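Local coordinates for aldehyde dehydrogenase family protein (Pseudomonas syringae pv. tomato, PDB 6X9L) that oxidises long-chain aliphatic aldehydes such as octanal, probably to the carboxylic acids, with NAD+ as the electron acceptor, at residues 121-125 against 450-454; 252-256 against 474-478. The protein carries 1 engineered substitution. All coordinates share one frame; numbering follows the deposited sequence.

Contact 1: 121-125 against 450-454; sequences EHVRV and WNPMA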
loop_
_atom_site.group_PDB
_atom_site.type_symbol
_atom_site.label_atom_id
_atom_site.label_comp_id
_atom_site.label_asym_id
_atom_site.label_seq_id
_atom_site.Cartn_x
_atom_site.Cartn_y
_atom_site.Cartn_z
ATOM N N GLU A 121 -10.726 -7.066 22.255
ATOM C CA GLU A 121 -10.062 -8.204 21.627
ATOM C C GLU A 121 -8.886 -7.784 20.747
ATOM O O GLU A 121 -7.842 -8.449 20.743
ATOM C CB GLU A 121 -11.084 -8.993 20.817
ATOM C CG GLU A 121 -11.892 -9.947 21.667
ATOM C CD GLU A 121 -11.071 -11.134 22.121
ATOM O OE1 GLU A 121 -10.491 -11.079 23.231
ATOM O OE2 GLU A 121 -10.992 -12.116 21.347
ATOM N N HIS A 122 -9.038 -6.702 19.971
ATOM C CA HIS A 122 -7.911 -6.194 19.186
ATOM C C HIS A 122 -6.711 -5.902 20.074
ATOM O O HIS A 122 -5.566 -6.166 19.694
ATOM C CB HIS A 122 -8.291 -4.918 18.426
ATOM C CG HIS A 122 -9.303 -5.109 17.343
ATOM N ND1 HIS A 122 -9.277 -6.171 16.464
ATOM C CD2 HIS A 122 -10.366 -4.355 16.986
ATOM C CE1 HIS A 122 -10.284 -6.070 15.621
ATOM N NE2 HIS A 122 -10.964 -4.977 15.916
ATOM N N VAL A 123 -6.953 -5.318 21.249
ATOM C CA VAL A 123 -5.864 -4.996 22.161
ATOM C C VAL A 123 -5.224 -6.272 22.702
ATOM O O VAL A 123 -3.996 -6.371 22.814
ATOM C CB VAL A 123 -6.393 -4.071 23.270
ATOM C CG1 VAL A 123 -5.322 -3.729 24.288
ATOM C CG2 VAL A 123 -6.967 -2.805 22.626
ATOM N N ARG A 124 -6.042 -7.277 23.012
ATOM C CA ARG A 124 -5.510 -8.540 23.506
ATOM C C ARG A 124 -4.617 -9.196 22.455
ATOM O O ARG A 124 -3.499 -9.646 22.759
ATOM C CB ARG A 124 -6.660 -9.456 23.905
ATOM C CG ARG A 124 -6.298 -10.527 24.910
ATOM C CD ARG A 124 -6.391 -11.903 24.297
ATOM N NE ARG A 124 -7.600 -12.068 23.494
ATOM C CZ ARG A 124 -7.674 -12.863 22.429
ATOM N NH1 ARG A 124 -6.614 -13.559 22.034
ATOM N NH2 ARG A 124 -8.806 -12.955 21.751
ATOM N N VAL A 125 -5.087 -9.211 21.200
ATOM C CA VAL A 125 -4.383 -9.871 20.101
ATOM C C VAL A 125 -3.020 -9.229 19.858
ATOM O O VAL A 125 -2.027 -9.924 19.582
ATOM C CB VAL A 125 -5.255 -9.838 18.830
ATOM C CG1 VAL A 125 -4.451 -10.235 17.603
ATOM C CG2 VAL A 125 -6.472 -10.742 18.995
ATOM N N TRP A 450 -17.166 -14.375 15.097
ATOM C CA TRP A 450 -16.139 -13.409 14.745
ATOM C C TRP A 450 -14.747 -13.931 15.107
ATOM O O TRP A 450 -14.565 -14.622 16.111
ATOM C CB TRP A 450 -16.476 -12.099 15.453
ATOM C CG TRP A 450 -15.556 -10.983 15.226
ATOM C CD1 TRP A 450 -15.477 -10.186 14.116
ATOM C CD2 TRP A 450 -14.598 -10.475 16.161
ATOM N NE1 TRP A 450 -14.495 -9.235 14.296
ATOM C CE2 TRP A 450 -13.946 -9.388 15.545
ATOM C CE3 TRP A 450 -14.221 -10.842 17.454
ATOM C CZ2 TRP A 450 -12.935 -8.662 16.189
ATOM C CZ3 TRP A 450 -13.226 -10.130 18.085
ATOM C CH2 TRP A 450 -12.593 -9.054 17.458
ATOM N N ASN A 451 -13.763 -13.621 14.272
ATOM C CA ASN A 451 -12.403 -14.146 14.445
ATOM C C ASN A 451 -11.412 -12.987 14.520
ATOM O O ASN A 451 -11.082 -12.386 13.480
ATOM C CB ASN A 451 -12.049 -15.095 13.293
ATOM C CG ASN A 451 -10.662 -15.687 13.413
ATOM O OD1 ASN A 451 -9.869 -15.278 14.247
ATOM N ND2 ASN A 451 -10.353 -16.645 12.550
ATOM N N PRO A 452 -10.897 -12.643 15.705
ATOM C CA PRO A 452 -10.014 -11.471 15.809
ATOM C C PRO A 452 -8.651 -11.645 15.155
ATOM O O PRO A 452 -7.894 -10.669 15.103
ATOM C CB PRO A 452 -9.871 -11.274 17.323
ATOM C CG PRO A 452 -10.157 -12.620 17.919
ATOM C CD PRO A 452 -11.202 -13.229 17.024
ATOM N N MET A 453 -8.302 -12.834 14.664
ATOM C CA MET A 453 -7.027 -13.022 13.985
ATOM C C MET A 453 -7.146 -12.972 12.474
ATOM O O MET A 453 -6.117 -12.909 11.792
ATOM C CB MET A 453 -6.399 -14.363 14.379
ATOM C CG MET A 453 -6.103 -14.534 15.859
ATOM S SD MET A 453 -4.814 -13.424 16.442
ATOM C CE MET A 453 -3.894 -13.063 14.947
ATOM N N ALA A 454 -8.363 -13.015 11.934
ATOM C CA ALA A 454 -8.532 -13.058 10.485
ATOM C C ALA A 454 -8.247 -11.687 9.896
ATOM O O ALA A 454 -8.715 -10.674 10.438
ATOM C CB ALA A 454 -9.943 -13.503 10.110
#

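Contact 2: 252-256 against 474-478; sequences KRVTQ and EEYLE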
loop_
_atom_site.group_PDB
_atom_site.type_symbol
_atom_site.label_atom_id
_atom_site.label_comp_id
_atom_site.label_asym_id
_atom_site.label_seq_id
_atom_site.Cartn_x
_atom_site.Cartn_y
_atom_site.Cartn_z
ATOM N N LYS A 252 3.474 8.961 1.727
ATOM C CA LYS A 252 3.153 8.183 2.915
ATOM C C LYS A 252 2.637 6.804 2.535
ATOM O O LYS A 252 2.176 6.574 1.413
ATOM C CB LYS A 252 2.096 8.880 3.763
ATOM C CG LYS A 252 2.090 10.355 3.625
ATOM C CD LYS A 252 1.464 10.996 4.841
ATOM C CE LYS A 252 1.699 12.479 4.810
ATOM N NZ LYS A 252 1.575 12.960 6.162
ATOM N N ARG A 253 2.753 5.876 3.488
ATOM C CA ARG A 253 1.974 4.648 3.457
ATOM C C ARG A 253 0.519 4.971 3.773
ATOM O O ARG A 253 0.225 5.631 4.777
ATOM C CB ARG A 253 2.486 3.617 4.463
ATOM C CG ARG A 253 1.553 2.400 4.524
ATOM C CD ARG A 253 2.170 1.229 5.266
ATOM N NE ARG A 253 3.458 0.840 4.695
ATOM C CZ ARG A 253 4.291 -0.011 5.277
ATOM N NH1 ARG A 253 3.975 -0.549 6.444
ATOM N NH2 ARG A 253 5.440 -0.305 4.700
ATOM N N VAL A 254 -0.379 4.523 2.903
ATOM C CA VAL A 254 -1.795 4.849 2.968
ATOM C C VAL A 254 -2.554 3.552 3.213
ATOM O O VAL A 254 -2.472 2.612 2.408
ATOM C CB VAL A 254 -2.275 5.541 1.677
ATOM C CG1 VAL A 254 -3.813 5.660 1.650
ATOM C CG2 VAL A 254 -1.590 6.918 1.509
ATOM N N THR A 255 -3.281 3.496 4.320
ATOM C CA THR A 255 -4.126 2.360 4.644
ATOM C C THR A 255 -5.578 2.821 4.682
ATOM O O THR A 255 -5.895 3.819 5.336
ATOM C CB THR A 255 -3.705 1.747 5.980
ATOM O OG1 THR A 255 -2.543 0.941 5.760
ATOM C CG2 THR A 255 -4.804 0.883 6.543
ATOM N N GLN A 256 -6.455 2.101 3.976
ATOM C CA GLN A 256 -7.846 2.521 3.793
ATOM C C GLN A 256 -8.806 1.352 3.964
ATOM O O GLN A 256 -8.627 0.293 3.360
ATOM C CB GLN A 256 -8.071 3.151 2.414
ATOM C CG GLN A 256 -7.132 4.298 2.095
ATOM C CD GLN A 256 -7.026 4.531 0.609
ATOM O OE1 GLN A 256 -6.415 3.731 -0.110
ATOM N NE2 GLN A 256 -7.628 5.623 0.134
ATOM N N GLU A 474 1.461 -5.900 10.716
ATOM C CA GLU A 474 2.521 -5.678 9.738
ATOM C C GLU A 474 2.298 -4.428 8.885
ATOM O O GLU A 474 3.259 -3.928 8.295
ATOM C CB GLU A 474 2.684 -6.926 8.871
ATOM C CG GLU A 474 3.194 -8.131 9.680
ATOM C CD GLU A 474 3.595 -9.326 8.825
ATOM O OE1 GLU A 474 2.949 -9.576 7.783
ATOM O OE2 GLU A 474 4.559 -10.023 9.208
ATOM N N GLU A 475 1.071 -3.891 8.842
ATOM C CA GLU A 475 0.837 -2.617 8.179
ATOM C C GLU A 475 1.607 -1.471 8.822
ATOM O O GLU A 475 1.783 -0.429 8.187
ATOM C CB GLU A 475 -0.650 -2.286 8.185
ATOM C CG GLU A 475 -1.493 -3.314 7.488
ATOM C CD GLU A 475 -1.369 -3.245 5.973
ATOM O OE1 GLU A 475 -1.026 -2.159 5.462
ATOM O OE2 GLU A 475 -1.623 -4.278 5.302
ATOM N N TYR A 476 2.072 -1.629 10.058
ATOM C CA TYR A 476 2.818 -0.573 10.726
ATOM C C TYR A 476 4.315 -0.843 10.778
ATOM O O TYR A 476 5.044 -0.098 11.445
ATOM C CB TYR A 476 2.262 -0.354 12.132
ATOM C CG TYR A 476 0.841 0.146 12.099
ATOM C CD1 TYR A 476 0.564 1.507 12.039
ATOM C CD2 TYR A 476 -0.225 -0.741 12.080
ATOM C CE1 TYR A 476 -0.733 1.964 11.985
ATOM C CE2 TYR A 476 -1.520 -0.292 12.039
ATOM C CZ TYR A 476 -1.775 1.061 11.988
ATOM O OH TYR A 476 -3.076 1.515 11.946
ATOM N N LEU A 477 4.800 -1.854 10.059
ATOM C CA LEU A 477 6.228 -2.137 9.985
ATOM C C LEU A 477 6.768 -1.858 8.593
ATOM O O LEU A 477 6.142 -2.215 7.595
ATOM C CB LEU A 477 6.516 -3.596 10.357
ATOM C CG LEU A 477 6.007 -4.001 11.742
ATOM C CD1 LEU A 477 6.038 -5.510 11.865
ATOM C CD2 LEU A 477 6.813 -3.318 12.849
ATOM N N GLU A 478 7.929 -1.202 8.534
ATOM C CA GLU A 478 8.741 -1.215 7.329
ATOM C C GLU A 478 9.459 -2.550 7.201
ATOM O O GLU A 478 9.411 -3.404 8.089
ATOM C CB GLU A 478 9.765 -0.091 7.330
ATOM C CG GLU A 478 9.215 1.240 6.917
ATOM C CD GLU A 478 8.850 1.309 5.436
ATOM O OE1 GLU A 478 8.596 2.438 4.959
ATOM O OE2 GLU A 478 8.818 0.243 4.757
#

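Contact 1: 121-125 against 450-454
W450 reaches the helical segment 121-125 with the outer edge of its six-membered ring, and two residues receive it. With H122 it forms an offset edge-to-face aromatic pair, the indole edge turned to the imidazole face, ring centroids 5.7 Å apart and planes at 72°. The nearest atoms are W450 CZ2 and H122 CE1, 3.8 Å apart. A little further round the same indole edge, E121 CB lies near the ring plane, 3.7 Å from W450 CZ3. W450 also belongs to the octanal pocket, and these two contacts probably help to set how the indole lies.

The apolar part belongs to V125. Its two methyls divide the work: V125 CG2 sits 3.8 Å from P452 CB, while CG1 meets M453 SD, the M453 chain folding at chi2 (-67°) to bring the sulfur round.

Charge is dealt with inside the helix. R124 and E121 form a salt bridge, with R124 NE donating to E121 OE1 at 3.1 Å, and the paired groups border the proline: P452 CG is 3.6 Å from E121 OE2. No hydrogen bond crosses between the segments. The loop instead braces itself, N451 OD1 accepting from M453 N at 2.9 Å in an Asx turn, within a type I turn from N451 to A454.

Helix 117-129 thus touches the loop between strands 442-445 and 463-464. H122 also packs on helix 161-174 and stacks edge-to-face with Y163, V123 packs on helices 75-91 and 161-174, and N451 hydrogen-bonds T142 of the second subunit.

Contact 2: 252-256 against 474-478
R253, at the start of strand 253-257, reaches across to the turn at 474-478 with the far end of its side chain, from CD outward. Its CG lies anti to the backbone N (chi1 174°) and the chain stays extended until a bend at chi3, which carries the guanidinium in among the backbone carbonyls. R253 NH1 donates twice, to E475 O at 2.8 Å and to L477 O at 3.0 Å, the latter nearly straight at 168°. Both oxygens lie in the guanidinium plane, yet NH1 stands well above each carbonyl plane. The two bonds fix the rotation of the group and hold together the carbonyls of a type I turn running from E474 to L477. R253 NH2 forms a longer salt bridge with E478 OE2, 3.4 Å away; that oxygen also makes a salt bridge with R466 of the second subunit, its stronger partner.

R253 to Q256 lie on a strand of a mixed sheet, and 474-478 is the turn leading into its strand 477-483. The parallel strands 143-155, 178-182, 208-210, 230-234 and 253-257 fit the Rossmann-like NAD-binding domain of aldehyde dehydrogenases; E257 of the NAD+ site ends the last of them.

Two residues on, T255 points its side chain the same way. T255 OG1 lies 3.5 Å from E475 OE1, and the other carboxylate oxygen of E475, OE2, accepts from the backbone N of R466 in the same chain.

How the contacts relate
Going from the N terminus, the first of the four segments, 121-125, lies on helix 117-129, and the next, 252-256, is supplied by strand 253-257 and the residue before it. Contact 1 closes its loop only when the chain returns at 450-454, and contact 2 closes soon after at 474-478, so the segments alternate and the two loops cross. Contact 1 ties the helix to the loop after strand 442-445, an outermost strand of the seven-stranded sheet; contact 2 ties strand 253-257 to the turn that leads into strand 477-483, in the other mixed sheet. Their centres lie 19 Å apart and their nearest atoms about 10 Å, with no touch, yet both reach the second subunit.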